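Local coordinates for glycosyl hydrolase family 2, TIM barrel domain protein (Parabacteroides merdae ATCC 43184, PDB 6DXU), which probably hydrolyses beta-glucuronides, as a beta-glucuronidase of glycoside hydrolase family 2 from a human gut bacterium, at residues G517-R522 with N610-E616; E565-V569 with K622-V627; R570-W574 with D685-A689. One frame throughout, in Å; residues are numbered along the deposited sequence.

Interaction 1. Residues G517-R522 with N610-E616; sequences GDSHAR and NQKGVVE
D518 lies against the turn beginning at N610, whose OD1 accepts the N-H of K612 in an Asx turn while its ND2 bonds to D183. Within it Q611 is held from both ends. Its backbone N donates to D518 OD2 (2.9 Å), nearly along the C-O axis, and its carbonyl O takes the N-H of S519 at 2.8 Å, almost straight (168°) though from above the carbonyl plane. The Q611 side chain runs beside H520, NE2 donating to ND1 of H520 (3.0 Å) at the edge of the imidazole, the amide turned 88° from the ring. V606 N and Q793 O hold their other polar ends. The bend at the last torsion of K612 (chi4 62°) turns NZ onto D518 OD1 (2.7 Å) on the syn side, a salt bridge; NZ also hydrogen-bonds to Y489 OH. G613 O shares a water with G517 O and S519 OG, and E616 CD packs on A521 CB (3.5 Å). An asparagine in place of D518 would probably leave the K612 ammonium without its counter-charge. One carboxylate thus serves a backbone N-H and a buried lysine, fixing the two loops next to the bicine pocket that Q793 helps line.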
ATOM      1  N   GLY D 517      28.870 -12.462  39.385  1.00 22.81           N
ATOM      2  CA  GLY D 517      29.569 -13.555  38.726  1.00 21.76           C
ATOM      3  C   GLY D 517      28.689 -14.787  38.678  1.00 21.36           C
ATOM      4  O   GLY D 517      27.746 -14.926  39.458  1.00 21.40           O
ATOM      5  N   ASP D 518      28.990 -15.671  37.732  1.00 20.88           N
ATOM      6  CA  ASP D 518      28.203 -16.896  37.576  1.00 19.46           C
ATOM      7  C   ASP D 518      28.582 -17.925  38.627  1.00 24.68           C
ATOM      8  O   ASP D 518      29.765 -18.106  38.937  1.00 23.06           O
ATOM      9  CB  ASP D 518      28.422 -17.538  36.216  1.00 21.01           C
ATOM     10  CG  ASP D 518      27.774 -16.772  35.097  1.00 23.14           C
ATOM     11  OD1 ASP D 518      28.402 -15.800  34.638  1.00 21.12           O
ATOM     12  OD2 ASP D 518      26.655 -17.149  34.677  1.00 21.86           O
ATOM     13  N   SER D 519      27.579 -18.644  39.130  1.00 21.02           N
ATOM     14  CA  SER D 519      27.838 -19.815  39.960  1.00 20.09           C
ATOM     15  C   SER D 519      26.873 -20.929  39.581  1.00 19.61           C
ATOM     16  O   SER D 519      25.652 -20.734  39.568  1.00 20.61           O
ATOM     17  CB  SER D 519      27.756 -19.484  41.457  1.00 19.44           C
ATOM     18  OG  SER D 519      26.467 -19.079  41.888  1.00 21.95           O
ATOM     19  N   HIS D 520      27.445 -22.068  39.218  1.00 20.28           N
ATOM     20  CA  HIS D 520      26.717 -23.310  38.981  1.00 19.18           C
ATOM     21  C   HIS D 520      26.244 -23.828  40.326  1.00 23.87           C
ATOM     22  O   HIS D 520      27.058 -24.302  41.127  1.00 22.38           O
ATOM     23  CB  HIS D 520      27.666 -24.282  38.281  1.00 23.20           C
ATOM     24  CG  HIS D 520      27.017 -25.510  37.710  1.00 24.72           C
ATOM     25  ND1 HIS D 520      25.790 -25.496  37.080  1.00 24.84           N
ATOM     26  CD2 HIS D 520      27.471 -26.785  37.616  1.00 26.87           C
ATOM     27  CE1 HIS D 520      25.503 -26.712  36.651  1.00 23.84           C
ATOM     28  NE2 HIS D 520      26.501 -27.517  36.975  1.00 23.34           N
ATOM     29  N   ALA D 521      24.948 -23.678  40.603  1.00 22.66           N
ATOM     30  CA  ALA D 521      24.426 -23.965  41.933  1.00 20.19           C
ATOM     31  C   ALA D 521      24.772 -25.388  42.339  1.00 24.55           C
ATOM     32  O   ALA D 521      24.595 -26.323  41.554  1.00 20.50           O
ATOM     33  CB  ALA D 521      22.912 -23.772  41.987  1.00 20.52           C
ATOM     34  N   ARG D 522      25.278 -25.539  43.563  1.00 20.25           N
ATOM     35  CA  ARG D 522      25.701 -26.777  44.212  1.00 23.47           C
ATOM     36  C   ARG D 522      27.137 -27.121  43.848  1.00 25.58           C
ATOM     37  O   ARG D 522      27.638 -28.153  44.312  1.00 22.81           O
ATOM     38  CB  ARG D 522      24.793 -27.983  43.900  1.00 23.02           C
ATOM     39  CG  ARG D 522      23.340 -27.751  44.298  1.00 22.59           C
ATOM     40  CD  ARG D 522      22.394 -28.880  43.874  1.00 29.52           C
ATOM     41  NE  ARG D 522      21.072 -28.638  44.453  1.00 30.53           N
ATOM     42  CZ  ARG D 522      20.727 -29.002  45.692  1.00 44.15           C
ATOM     43  NH1 ARG D 522      21.588 -29.642  46.477  1.00 34.24           N
ATOM     44  NH2 ARG D 522      19.516 -28.722  46.154  1.00 46.87           N
ATOM     45  N   ASN D 610      21.880 -17.957  32.145  1.00 17.17           N
ATOM     46  CA  ASN D 610      22.801 -17.036  32.791  1.00 17.28           C
ATOM     47  C   ASN D 610      22.763 -17.366  34.277  1.00 18.86           C
ATOM     48  O   ASN D 610      21.726 -17.191  34.924  1.00 20.06           O
ATOM     49  CB  ASN D 610      22.384 -15.593  32.514  1.00 19.37           C
ATOM     50  CG  ASN D 610      23.356 -14.570  33.102  1.00 23.55           C
ATOM     51  OD1 ASN D 610      23.808 -14.703  34.246  1.00 22.67           O
ATOM     52  ND2 ASN D 610      23.662 -13.529  32.329  1.00 22.95           N
ATOM     53  N   GLN D 611      23.872 -17.872  34.818  1.00 18.52           N
ATOM     54  CA  GLN D 611      23.866 -18.428  36.169  1.00 18.67           C
ATOM     55  C   GLN D 611      24.455 -17.474  37.207  1.00 23.36           C
ATOM     56  O   GLN D 611      25.005 -17.916  38.221  1.00 20.78           O
ATOM     57  CB  GLN D 611      24.597 -19.772  36.188  1.00 22.53           C
ATOM     58  CG  GLN D 611      23.909 -20.821  35.301  1.00 18.92           C
ATOM     59  CD  GLN D 611      24.671 -22.136  35.237  1.00 22.93           C
ATOM     60  OE1 GLN D 611      25.380 -22.419  34.261  1.00 21.69           O
ATOM     61  NE2 GLN D 611      24.508 -22.957  36.271  1.00 22.16           N
ATOM     62  N   LYS D 612      24.331 -16.167  36.991  1.00 21.62           N
ATOM     63  CA  LYS D 612      24.820 -15.202  37.969  1.00 20.05           C
ATOM     64  C   LYS D 612      23.859 -14.972  39.125  1.00 21.04           C
ATOM     65  O   LYS D 612      24.209 -14.253  40.070  1.00 21.83           O
ATOM     66  CB  LYS D 612      25.100 -13.868  37.271  1.00 22.66           C
ATOM     67  CG  LYS D 612      26.257 -13.920  36.305  1.00 21.39           C
ATOM     68  CD  LYS D 612      26.456 -12.551  35.634  1.00 21.84           C
ATOM     69  CE  LYS D 612      27.656 -12.566  34.710  1.00 25.64           C
ATOM     70  NZ  LYS D 612      27.511 -13.529  33.591  1.00 24.41           N
ATOM     71  N   GLY D 613      22.663 -15.555  39.094  1.00 19.81           N
ATOM     72  CA  GLY D 613      21.706 -15.286  40.144  1.00 18.45           C
ATOM     73  C   GLY D 613      22.212 -15.735  41.502  1.00 21.02           C
ATOM     74  O   GLY D 613      23.112 -16.561  41.614  1.00 19.69           O
ATOM     75  N   VAL D 614      21.652 -15.129  42.552  1.00 20.00           N
ATOM     76  CA  VAL D 614      21.835 -15.653  43.899  1.00 21.36           C
ATOM     77  C   VAL D 614      20.703 -16.588  44.262  1.00 24.82           C
ATOM     78  O   VAL D 614      20.683 -17.154  45.366  1.00 22.65           O
ATOM     79  CB  VAL D 614      21.995 -14.501  44.913  1.00 21.41           C
ATOM     80  CG1 VAL D 614      23.138 -13.613  44.488  1.00 22.31           C
ATOM     81  CG2 VAL D 614      20.704 -13.707  45.071  1.00 19.67           C
ATOM     82  N   VAL D 615      19.764 -16.779  43.349  1.00 20.41           N
ATOM     83  CA  VAL D 615      18.670 -17.723  43.496  1.00 22.28           C
ATOM     84  C   VAL D 615      18.595 -18.526  42.207  1.00 20.74           C
ATOM     85  O   VAL D 615      18.817 -17.981  41.118  1.00 17.86           O
ATOM     86  CB  VAL D 615      17.350 -16.978  43.783  1.00 22.75           C
ATOM     87  CG1 VAL D 615      16.196 -17.947  43.838  1.00 21.81           C
ATOM     88  CG2 VAL D 615      17.471 -16.188  45.110  1.00 22.10           C
ATOM     89  N   GLU D 616      18.315 -19.827  42.327  1.00 21.95           N
ATOM     90  CA  GLU D 616      18.156 -20.658  41.139  1.00 18.77           C
ATOM     91  C   GLU D 616      16.832 -20.342  40.444  1.00 19.25           C
ATOM     92  O   GLU D 616      15.916 -19.750  41.024  1.00 19.69           O
ATOM     93  CB  GLU D 616      18.197 -22.151  41.502  1.00 21.01           C
ATOM     94  CG  GLU D 616      19.498 -22.618  42.210  1.00 22.06           C
ATOM     95  CD  GLU D 616      19.487 -24.122  42.477  1.00 27.28           C
ATOM     96  OE1 GLU D 616      19.317 -24.887  41.504  1.00 28.00           O
ATOM     97  OE2 GLU D 616      19.618 -24.537  43.650  1.00 27.74           O
TER
HETATM   98  O   HOH W   1      26.102 -16.531  41.147  1.00 23.41           O
HETATM   99  O   HOH W   2      22.728 -22.466  38.797  1.00 21.99           O
HETATM  100  O   HOH W   3      20.171 -27.172  41.585  1.00 34.85           O

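Interaction 2. Residues E565-V569 with K622-V627; sequences ESYVV and KESYYV
Two nearly parallel helices, 565-579 and 623-632, meet here through their first turns, in a buried contact on the layer of helices around the TIM barrel. The short segments run at 14° to each other with axes 9.6 Å apart, and the interface changes from polar to apolar along their length. At the amino ends E565 stretches across so that OE2 accepts the backbone N-H of E623 (2.9 Å) through its syn lone pair, while a water ties the same oxygen to S624 OG. The other carboxylate oxygen, OE1, takes the N-H of R522, so this glutamate holds the backbone of E623 and a loop together. E623 crosses E565 at about a right angle. Its CG, anti to the carbonyl carbon (chi1 -54°), lies 3.3 Å from E565 OE2, and the bend at chi2 (-89°) carries the carboxylate off to H639 and G642. K622 likewise offers its CB to E565 OE2 (3.4 Å) and sends NZ away, to D595, S519 O and G613 O. One turn on, V569 sets CG2 against the backbone N of S624 (3.9 Å) and CG1 against CG2 of V627 (3.8 Å), with Y661 touching both valines. The two helices lie on either side of strand 587-589 in the sequence, and that strand pairs in parallel with strands 512-513 and 323-331; the packing is consistent with the last two helices of a (beta/alpha)8 barrel.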
ATOM      1  N   GLU D 565      30.116 -21.737  43.472  1.00 21.71           N
ATOM      2  CA  GLU D 565      29.530 -20.794  44.410  1.00 21.62           C
ATOM      3  C   GLU D 565      30.586 -20.200  45.332  1.00 25.31           C
ATOM      4  O   GLU D 565      30.399 -19.099  45.850  1.00 21.04           O
ATOM      5  CB  GLU D 565      28.454 -21.477  45.236  1.00 22.62           C
ATOM      6  CG  GLU D 565      27.376 -22.122  44.419  1.00 19.46           C
ATOM      7  CD  GLU D 565      26.107 -22.268  45.223  1.00 22.42           C
ATOM      8  OE1 GLU D 565      25.491 -23.358  45.225  1.00 25.11           O
ATOM      9  OE2 GLU D 565      25.731 -21.283  45.871  1.00 21.65           O
ATOM     10  N   SER D 566      31.685 -20.927  45.560  1.00 23.27           N
ATOM     11  CA  SER D 566      32.688 -20.491  46.526  1.00 24.30           C
ATOM     12  C   SER D 566      33.350 -19.192  46.094  1.00 24.30           C
ATOM     13  O   SER D 566      33.631 -18.324  46.931  1.00 25.40           O
ATOM     14  CB  SER D 566      33.731 -21.597  46.719  1.00 23.31           C
ATOM     15  OG  SER D 566      33.088 -22.859  46.904  1.00 23.41           O
ATOM     16  N   TYR D 567      33.600 -19.036  44.795  1.00 21.80           N
ATOM     17  CA  TYR D 567      34.197 -17.802  44.298  1.00 24.32           C
ATOM     18  C   TYR D 567      33.219 -16.634  44.392  1.00 28.93           C
ATOM     19  O   TYR D 567      33.580 -15.551  44.871  1.00 25.97           O
ATOM     20  CB  TYR D 567      34.670 -17.989  42.858  1.00 23.33           C
ATOM     21  CG  TYR D 567      35.247 -16.723  42.260  1.00 27.80           C
ATOM     22  CD1 TYR D 567      36.501 -16.266  42.641  1.00 27.27           C
ATOM     23  CD2 TYR D 567      34.523 -15.967  41.340  1.00 26.08           C
ATOM     24  CE1 TYR D 567      37.035 -15.104  42.110  1.00 28.33           C
ATOM     25  CE2 TYR D 567      35.048 -14.793  40.803  1.00 25.08           C
ATOM     26  CZ  TYR D 567      36.308 -14.367  41.202  1.00 27.51           C
ATOM     27  OH  TYR D 567      36.848 -13.205  40.692  1.00 29.27           O
ATOM     28  N   VAL D 568      31.973 -16.824  43.941  1.00 23.88           N
ATOM     29  CA  VAL D 568      31.073 -15.673  43.886  1.00 23.21           C
ATOM     30  C   VAL D 568      30.689 -15.224  45.291  1.00 25.44           C
ATOM     31  O   VAL D 568      30.444 -14.033  45.523  1.00 24.23           O
ATOM     32  CB  VAL D 568      29.835 -15.944  43.003  1.00 27.12           C
ATOM     33  CG1 VAL D 568      28.794 -16.749  43.737  1.00 26.87           C
ATOM     34  CG2 VAL D 568      29.242 -14.612  42.526  1.00 33.01           C
ATOM     35  N   VAL D 569      30.646 -16.143  46.254  1.00 20.66           N
ATOM     36  CA  VAL D 569      30.383 -15.746  47.629  1.00 23.01           C
ATOM     37  C   VAL D 569      31.468 -14.795  48.114  1.00 20.19           C
ATOM     38  O   VAL D 569      31.185 -13.792  48.778  1.00 20.49           O
ATOM     39  CB  VAL D 569      30.257 -16.995  48.523  1.00 23.49           C
ATOM     40  CG1 VAL D 569      30.519 -16.650  49.983  1.00 24.38           C
ATOM     41  CG2 VAL D 569      28.860 -17.594  48.368  1.00 24.97           C
ATOM     42  N   LYS D 622      20.653 -19.843  46.433  1.00 20.13           N
ATOM     43  CA  LYS D 622      22.051 -20.246  46.419  1.00 20.22           C
ATOM     44  C   LYS D 622      22.733 -19.777  47.702  1.00 23.45           C
ATOM     45  O   LYS D 622      22.167 -19.017  48.487  1.00 22.48           O
ATOM     46  CB  LYS D 622      22.772 -19.674  45.197  1.00 24.37           C
ATOM     47  CG  LYS D 622      22.223 -20.136  43.843  1.00 22.19           C
ATOM     48  CD  LYS D 622      23.173 -19.735  42.729  1.00 20.85           C
ATOM     49  CE  LYS D 622      22.500 -19.726  41.367  1.00 22.60           C
ATOM     50  NZ  LYS D 622      23.427 -19.161  40.335  1.00 20.59           N
ATOM     51  N   GLU D 623      23.976 -20.208  47.902  1.00 22.44           N
ATOM     52  CA  GLU D 623      24.685 -19.777  49.109  1.00 25.59           C
ATOM     53  C   GLU D 623      24.855 -18.260  49.133  1.00 24.15           C
ATOM     54  O   GLU D 623      24.854 -17.647  50.211  1.00 22.24           O
ATOM     55  CB  GLU D 623      26.050 -20.464  49.205  1.00 24.26           C
ATOM     56  CG  GLU D 623      26.001 -21.993  49.124  1.00 24.31           C
ATOM     57  CD  GLU D 623      25.833 -22.689  50.473  1.00 30.72           C
ATOM     58  OE1 GLU D 623      25.884 -22.031  51.538  1.00 32.46           O
ATOM     59  OE2 GLU D 623      25.645 -23.918  50.459  1.00 35.45           O
ATOM     60  N   SER D 624      24.941 -17.638  47.950  1.00 21.71           N
ATOM     61  CA  SER D 624      25.165 -16.199  47.837  1.00 22.08           C
ATOM     62  C   SER D 624      23.983 -15.375  48.333  1.00 20.69           C
ATOM     63  O   SER D 624      24.168 -14.214  48.719  1.00 21.51           O
ATOM     64  CB  SER D 624      25.470 -15.844  46.377  1.00 24.22           C
ATOM     65  OG  SER D 624      24.648 -16.594  45.484  1.00 22.47           O
ATOM     66  N   TYR D 625      22.775 -15.943  48.330  1.00 19.00           N
ATOM     67  CA  TYR D 625      21.623 -15.232  48.877  1.00 20.30           C
ATOM     68  C   TYR D 625      21.875 -14.820  50.319  1.00 21.99           C
ATOM     69  O   TYR D 625      21.538 -13.700  50.726  1.00 19.21           O
ATOM     70  CB  TYR D 625      20.383 -16.121  48.778  1.00 19.21           C
ATOM     71  CG  TYR D 625      19.103 -15.541  49.364  1.00 21.57           C
ATOM     72  CD1 TYR D 625      18.778 -15.735  50.695  1.00 24.61           C
ATOM     73  CD2 TYR D 625      18.211 -14.821  48.570  1.00 22.11           C
ATOM     74  CE1 TYR D 625      17.610 -15.219  51.231  1.00 26.26           C
ATOM     75  CE2 TYR D 625      17.038 -14.308  49.086  1.00 20.59           C
ATOM     76  CZ  TYR D 625      16.747 -14.506  50.424  1.00 25.49           C
ATOM     77  OH  TYR D 625      15.588 -14.006  50.956  1.00 22.37           O
ATOM     78  N   TYR D 626      22.497 -15.704  51.099  1.00 24.94           N
ATOM     79  CA  TYR D 626      22.706 -15.424  52.518  1.00 20.90           C
ATOM     80  C   TYR D 626      23.808 -14.407  52.746  1.00 21.97           C
ATOM     81  O   TYR D 626      23.825 -13.756  53.802  1.00 24.17           O
ATOM     82  CB  TYR D 626      22.999 -16.735  53.246  1.00 19.99           C
ATOM     83  CG  TYR D 626      21.854 -17.684  53.038  1.00 22.66           C
ATOM     84  CD1 TYR D 626      20.693 -17.561  53.790  1.00 22.38           C
ATOM     85  CD2 TYR D 626      21.889 -18.630  52.032  1.00 22.27           C
ATOM     86  CE1 TYR D 626      19.618 -18.402  53.576  1.00 24.25           C
ATOM     87  CE2 TYR D 626      20.826 -19.469  51.815  1.00 24.33           C
ATOM     88  CZ  TYR D 626      19.698 -19.350  52.584  1.00 24.39           C
ATOM     89  OH  TYR D 626      18.636 -20.194  52.359  1.00 30.48           O
ATOM     90  N   VAL D 627      24.704 -14.232  51.774  1.00 22.27           N
ATOM     91  CA  VAL D 627      25.707 -13.182  51.898  1.00 23.90           C
ATOM     92  C   VAL D 627      25.023 -11.819  51.915  1.00 23.34           C
ATOM     93  O   VAL D 627      25.205 -11.022  52.842  1.00 24.61           O
ATOM     94  CB  VAL D 627      26.743 -13.284  50.766  1.00 22.04           C
ATOM     95  CG1 VAL D 627      27.848 -12.232  50.971  1.00 25.59           C
ATOM     96  CG2 VAL D 627      27.313 -14.694  50.655  1.00 17.84           C
TER
HETATM   97  O   HOH W   4      26.135 -18.766  44.773  1.00 20.25           O

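Interaction 3. Residues R570-W574 with D685-A689; sequences RLIDW and DYPAA
Y686 pushes its ring between the side chain of W574 and its own neighbour P687. The edge of the W574 six-membered ring points at one face of the phenol in a T-shaped pair, with centroids 5.1 Å apart and planes at 89°, and W574 CE3 sits over the centre of that face. P687 CB covers the opposite face, an overlap allowed by the cis peptide bond between Y686 and P687. At the far end of the ring, Y686 OH donates to R570 O (2.8 Å). The donor comes from above the carbonyl plane, and the helical N-H of W574 reaches the same oxygen from the other face, so the two bonds do not compete for one position. Beside the tyrosine, D573 directs OD2 through its syn lone pair to the backbone N of A688 (2.6 Å), and its carbon CG rests 3.6 Å from Y686 CE2. Because CG of D573 stands anti to the backbone N (chi1 -172°), the carboxylate projects from the helix to meet the loop.

A second shell fixes these groups. Y661 OH bonds to D573 OD2 and Y631 OH to OD1, while a water joins OD1 to A689 N. R570 extends past the phenol, bound to E657 through NH2 and linked to Y686 OH by a water on NH1, and its NH1 approaches P687 CG (3.9 Å). K577 makes a cation-pi contact with W574. With donors around both oxygens, the buried D573 carboxylate is likely to stay ionised, and its pairing with A688 N joins the barrel helix to the loop of the following beta domain.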
ATOM      1  N   ARG D 570      32.721 -15.083  47.766  1.00 21.82           N
ATOM      2  CA  ARG D 570      33.808 -14.202  48.179  1.00 24.27           C
ATOM      3  C   ARG D 570      33.776 -12.888  47.414  1.00 27.79           C
ATOM      4  O   ARG D 570      34.125 -11.836  47.965  1.00 25.31           O
ATOM      5  CB  ARG D 570      35.151 -14.907  47.996  1.00 25.00           C
ATOM      6  CG  ARG D 570      35.329 -16.063  48.985  1.00 23.86           C
ATOM      7  CD  ARG D 570      36.626 -16.823  48.777  1.00 33.81           C
ATOM      8  NE  ARG D 570      36.779 -17.846  49.816  1.00 36.78           N
ATOM      9  CZ  ARG D 570      37.603 -17.749  50.858  1.00 46.43           C
ATOM     10  NH1 ARG D 570      38.378 -16.680  51.014  1.00 37.05           N
ATOM     11  NH2 ARG D 570      37.658 -18.735  51.744  1.00 44.07           N
ATOM     12  N   LEU D 571      33.387 -12.935  46.138  1.00 22.53           N
ATOM     13  CA  LEU D 571      33.278 -11.711  45.349  1.00 22.67           C
ATOM     14  C   LEU D 571      32.188 -10.790  45.890  1.00 26.39           C
ATOM     15  O   LEU D 571      32.380  -9.572  45.978  1.00 26.08           O
ATOM     16  CB  LEU D 571      33.005 -12.060  43.880  1.00 21.79           C
ATOM     17  CG  LEU D 571      32.842 -10.908  42.867  1.00 26.00           C
ATOM     18  CD1 LEU D 571      33.340 -11.341  41.497  1.00 25.34           C
ATOM     19  CD2 LEU D 571      31.383 -10.410  42.757  1.00 25.38           C
ATOM     20  N   ILE D 572      31.023 -11.347  46.222  1.00 19.97           N
ATOM     21  CA  ILE D 572      29.937 -10.522  46.741  1.00 20.64           C
ATOM     22  C   ILE D 572      30.302  -9.946  48.103  1.00 26.65           C
ATOM     23  O   ILE D 572      30.077  -8.756  48.378  1.00 22.55           O
ATOM     24  CB  ILE D 572      28.636 -11.341  46.805  1.00 21.37           C
ATOM     25  CG1 ILE D 572      28.174 -11.664  45.374  1.00 21.78           C
ATOM     26  CG2 ILE D 572      27.555 -10.600  47.608  1.00 18.12           C
ATOM     27  CD1 ILE D 572      27.110 -12.769  45.316  1.00 22.04           C
ATOM     28  N   ASP D 573      30.840 -10.800  48.984  1.00 23.61           N
ATOM     29  CA  ASP D 573      31.314 -10.384  50.302  1.00 25.40           C
ATOM     30  C   ASP D 573      32.184  -9.138  50.182  1.00 26.39           C
ATOM     31  O   ASP D 573      31.969  -8.135  50.876  1.00 24.62           O
ATOM     32  CB  ASP D 573      32.084 -11.568  50.918  1.00 21.65           C
ATOM     33  CG  ASP D 573      32.487 -11.370  52.376  1.00 29.13           C
ATOM     34  OD1 ASP D 573      32.418 -10.252  52.932  1.00 25.48           O
ATOM     35  OD2 ASP D 573      32.893 -12.390  52.976  1.00 28.84           O
ATOM     36  N   TRP D 574      33.149  -9.179  49.267  1.00 22.73           N
ATOM     37  CA  TRP D 574      34.063  -8.055  49.090  1.00 25.83           C
ATOM     38  C   TRP D 574      33.315  -6.781  48.702  1.00 27.39           C
ATOM     39  O   TRP D 574      33.491  -5.729  49.334  1.00 27.04           O
ATOM     40  CB  TRP D 574      35.112  -8.400  48.032  1.00 26.83           C
ATOM     41  CG  TRP D 574      36.079  -7.284  47.845  1.00 28.10           C
ATOM     42  CD1 TRP D 574      35.998  -6.258  46.941  1.00 27.87           C
ATOM     43  CD2 TRP D 574      37.245  -7.029  48.637  1.00 32.51           C
ATOM     44  NE1 TRP D 574      37.057  -5.399  47.104  1.00 28.32           N
ATOM     45  CE2 TRP D 574      37.835  -5.845  48.143  1.00 32.47           C
ATOM     46  CE3 TRP D 574      37.853  -7.691  49.710  1.00 30.97           C
ATOM     47  CZ2 TRP D 574      39.008  -5.318  48.675  1.00 32.01           C
ATOM     48  CZ3 TRP D 574      39.017  -7.162  50.243  1.00 37.92           C
ATOM     49  CH2 TRP D 574      39.583  -5.984  49.722  1.00 31.04           C
ATOM     50  N   ASP D 685      36.494  -7.086  58.526  1.00 31.02           N
ATOM     51  CA  ASP D 685      37.407  -8.212  58.737  1.00 30.10           C
ATOM     52  C   ASP D 685      37.044  -9.332  57.763  1.00 29.65           C
ATOM     53  O   ASP D 685      36.404 -10.329  58.110  1.00 30.57           O
ATOM     54  CB  ASP D 685      37.345  -8.684  60.184  1.00 29.21           C
ATOM     55  CG  ASP D 685      38.324  -9.812  60.476  1.00 30.25           C
ATOM     56  OD1 ASP D 685      39.183 -10.115  59.620  1.00 33.26           O
ATOM     57  OD2 ASP D 685      38.216 -10.411  61.564  1.00 36.31           O
ATOM     58  N   TYR D 686      37.478  -9.159  56.525  1.00 31.19           N
ATOM     59  CA  TYR D 686      37.142 -10.004  55.391  1.00 29.93           C
ATOM     60  C   TYR D 686      37.989 -11.277  55.395  1.00 31.30           C
ATOM     61  O   TYR D 686      39.192 -11.215  55.650  1.00 34.24           O
ATOM     62  CB  TYR D 686      37.364  -9.221  54.087  1.00 29.71           C
ATOM     63  CG  TYR D 686      37.165 -10.000  52.804  1.00 27.01           C
ATOM     64  CD1 TYR D 686      38.224 -10.660  52.193  1.00 27.55           C
ATOM     65  CD2 TYR D 686      35.916 -10.051  52.186  1.00 28.16           C
ATOM     66  CE1 TYR D 686      38.044 -11.370  51.008  1.00 32.09           C
ATOM     67  CE2 TYR D 686      35.727 -10.762  50.999  1.00 25.85           C
ATOM     68  CZ  TYR D 686      36.791 -11.419  50.423  1.00 27.23           C
ATOM     69  OH  TYR D 686      36.611 -12.114  49.249  1.00 28.96           O
ATOM     70  N   PRO D 687      37.412 -12.439  55.036  1.00 31.19           N
ATOM     71  CA  PRO D 687      36.011 -12.605  54.618  1.00 28.71           C
ATOM     72  C   PRO D 687      35.045 -12.994  55.723  1.00 30.30           C
ATOM     73  O   PRO D 687      35.463 -13.348  56.831  1.00 28.57           O
ATOM     74  CB  PRO D 687      36.099 -13.724  53.577  1.00 30.58           C
ATOM     75  CG  PRO D 687      37.215 -14.597  54.093  1.00 31.42           C
ATOM     76  CD  PRO D 687      38.227 -13.624  54.702  1.00 32.04           C
ATOM     77  N   ALA D 688      33.751 -12.964  55.385  1.00 26.35           N
ATOM     78  CA  ALA D 688      32.671 -13.387  56.276  1.00 29.55           C
ATOM     79  C   ALA D 688      32.534 -12.480  57.497  1.00 27.63           C
ATOM     80  O   ALA D 688      32.021 -12.900  58.539  1.00 26.50           O
ATOM     81  CB  ALA D 688      32.843 -14.851  56.707  1.00 26.65           C
ATOM     82  N   ALA D 689      32.959 -11.222  57.370  1.00 27.92           N
ATOM     83  CA  ALA D 689      32.774 -10.236  58.435  1.00 27.32           C
ATOM     84  C   ALA D 689      33.317 -10.758  59.766  1.00 27.86           C
ATOM     85  O   ALA D 689      32.692 -10.608  60.818  1.00 27.74           O
ATOM     86  CB  ALA D 689      31.301  -9.845  58.565  1.00 27.58           C
TER
HETATM   87  O   HOH W   5      38.212 -14.080  49.296  1.00 45.31           O
HETATM   88  O   HOH W   6      33.808  -9.440  55.190  1.00 30.23           O

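Overall arrangement
From the N terminus the segments come as 517-522, 565-569, 570-574, 610-616, 622-627 and 685-689, so each of the three loops opens before any has closed, and every pair of interactions crosses. Interaction 1 spans 87 intervening residues and brings together two loops, one following barrel strand 512-513 and the other the short strand 609-610 outside the barrel sheet. Interaction 2 joins helices 565-579 and 623-632, and interaction 3 carries the first of these on to a loop of the later beta domain, between strands 674-680 and 692-696. Helix 565-579 is common to the last two; its I572 packs on V614 of interaction 1 and on S624 and V627 of interaction 2, making the series continuous.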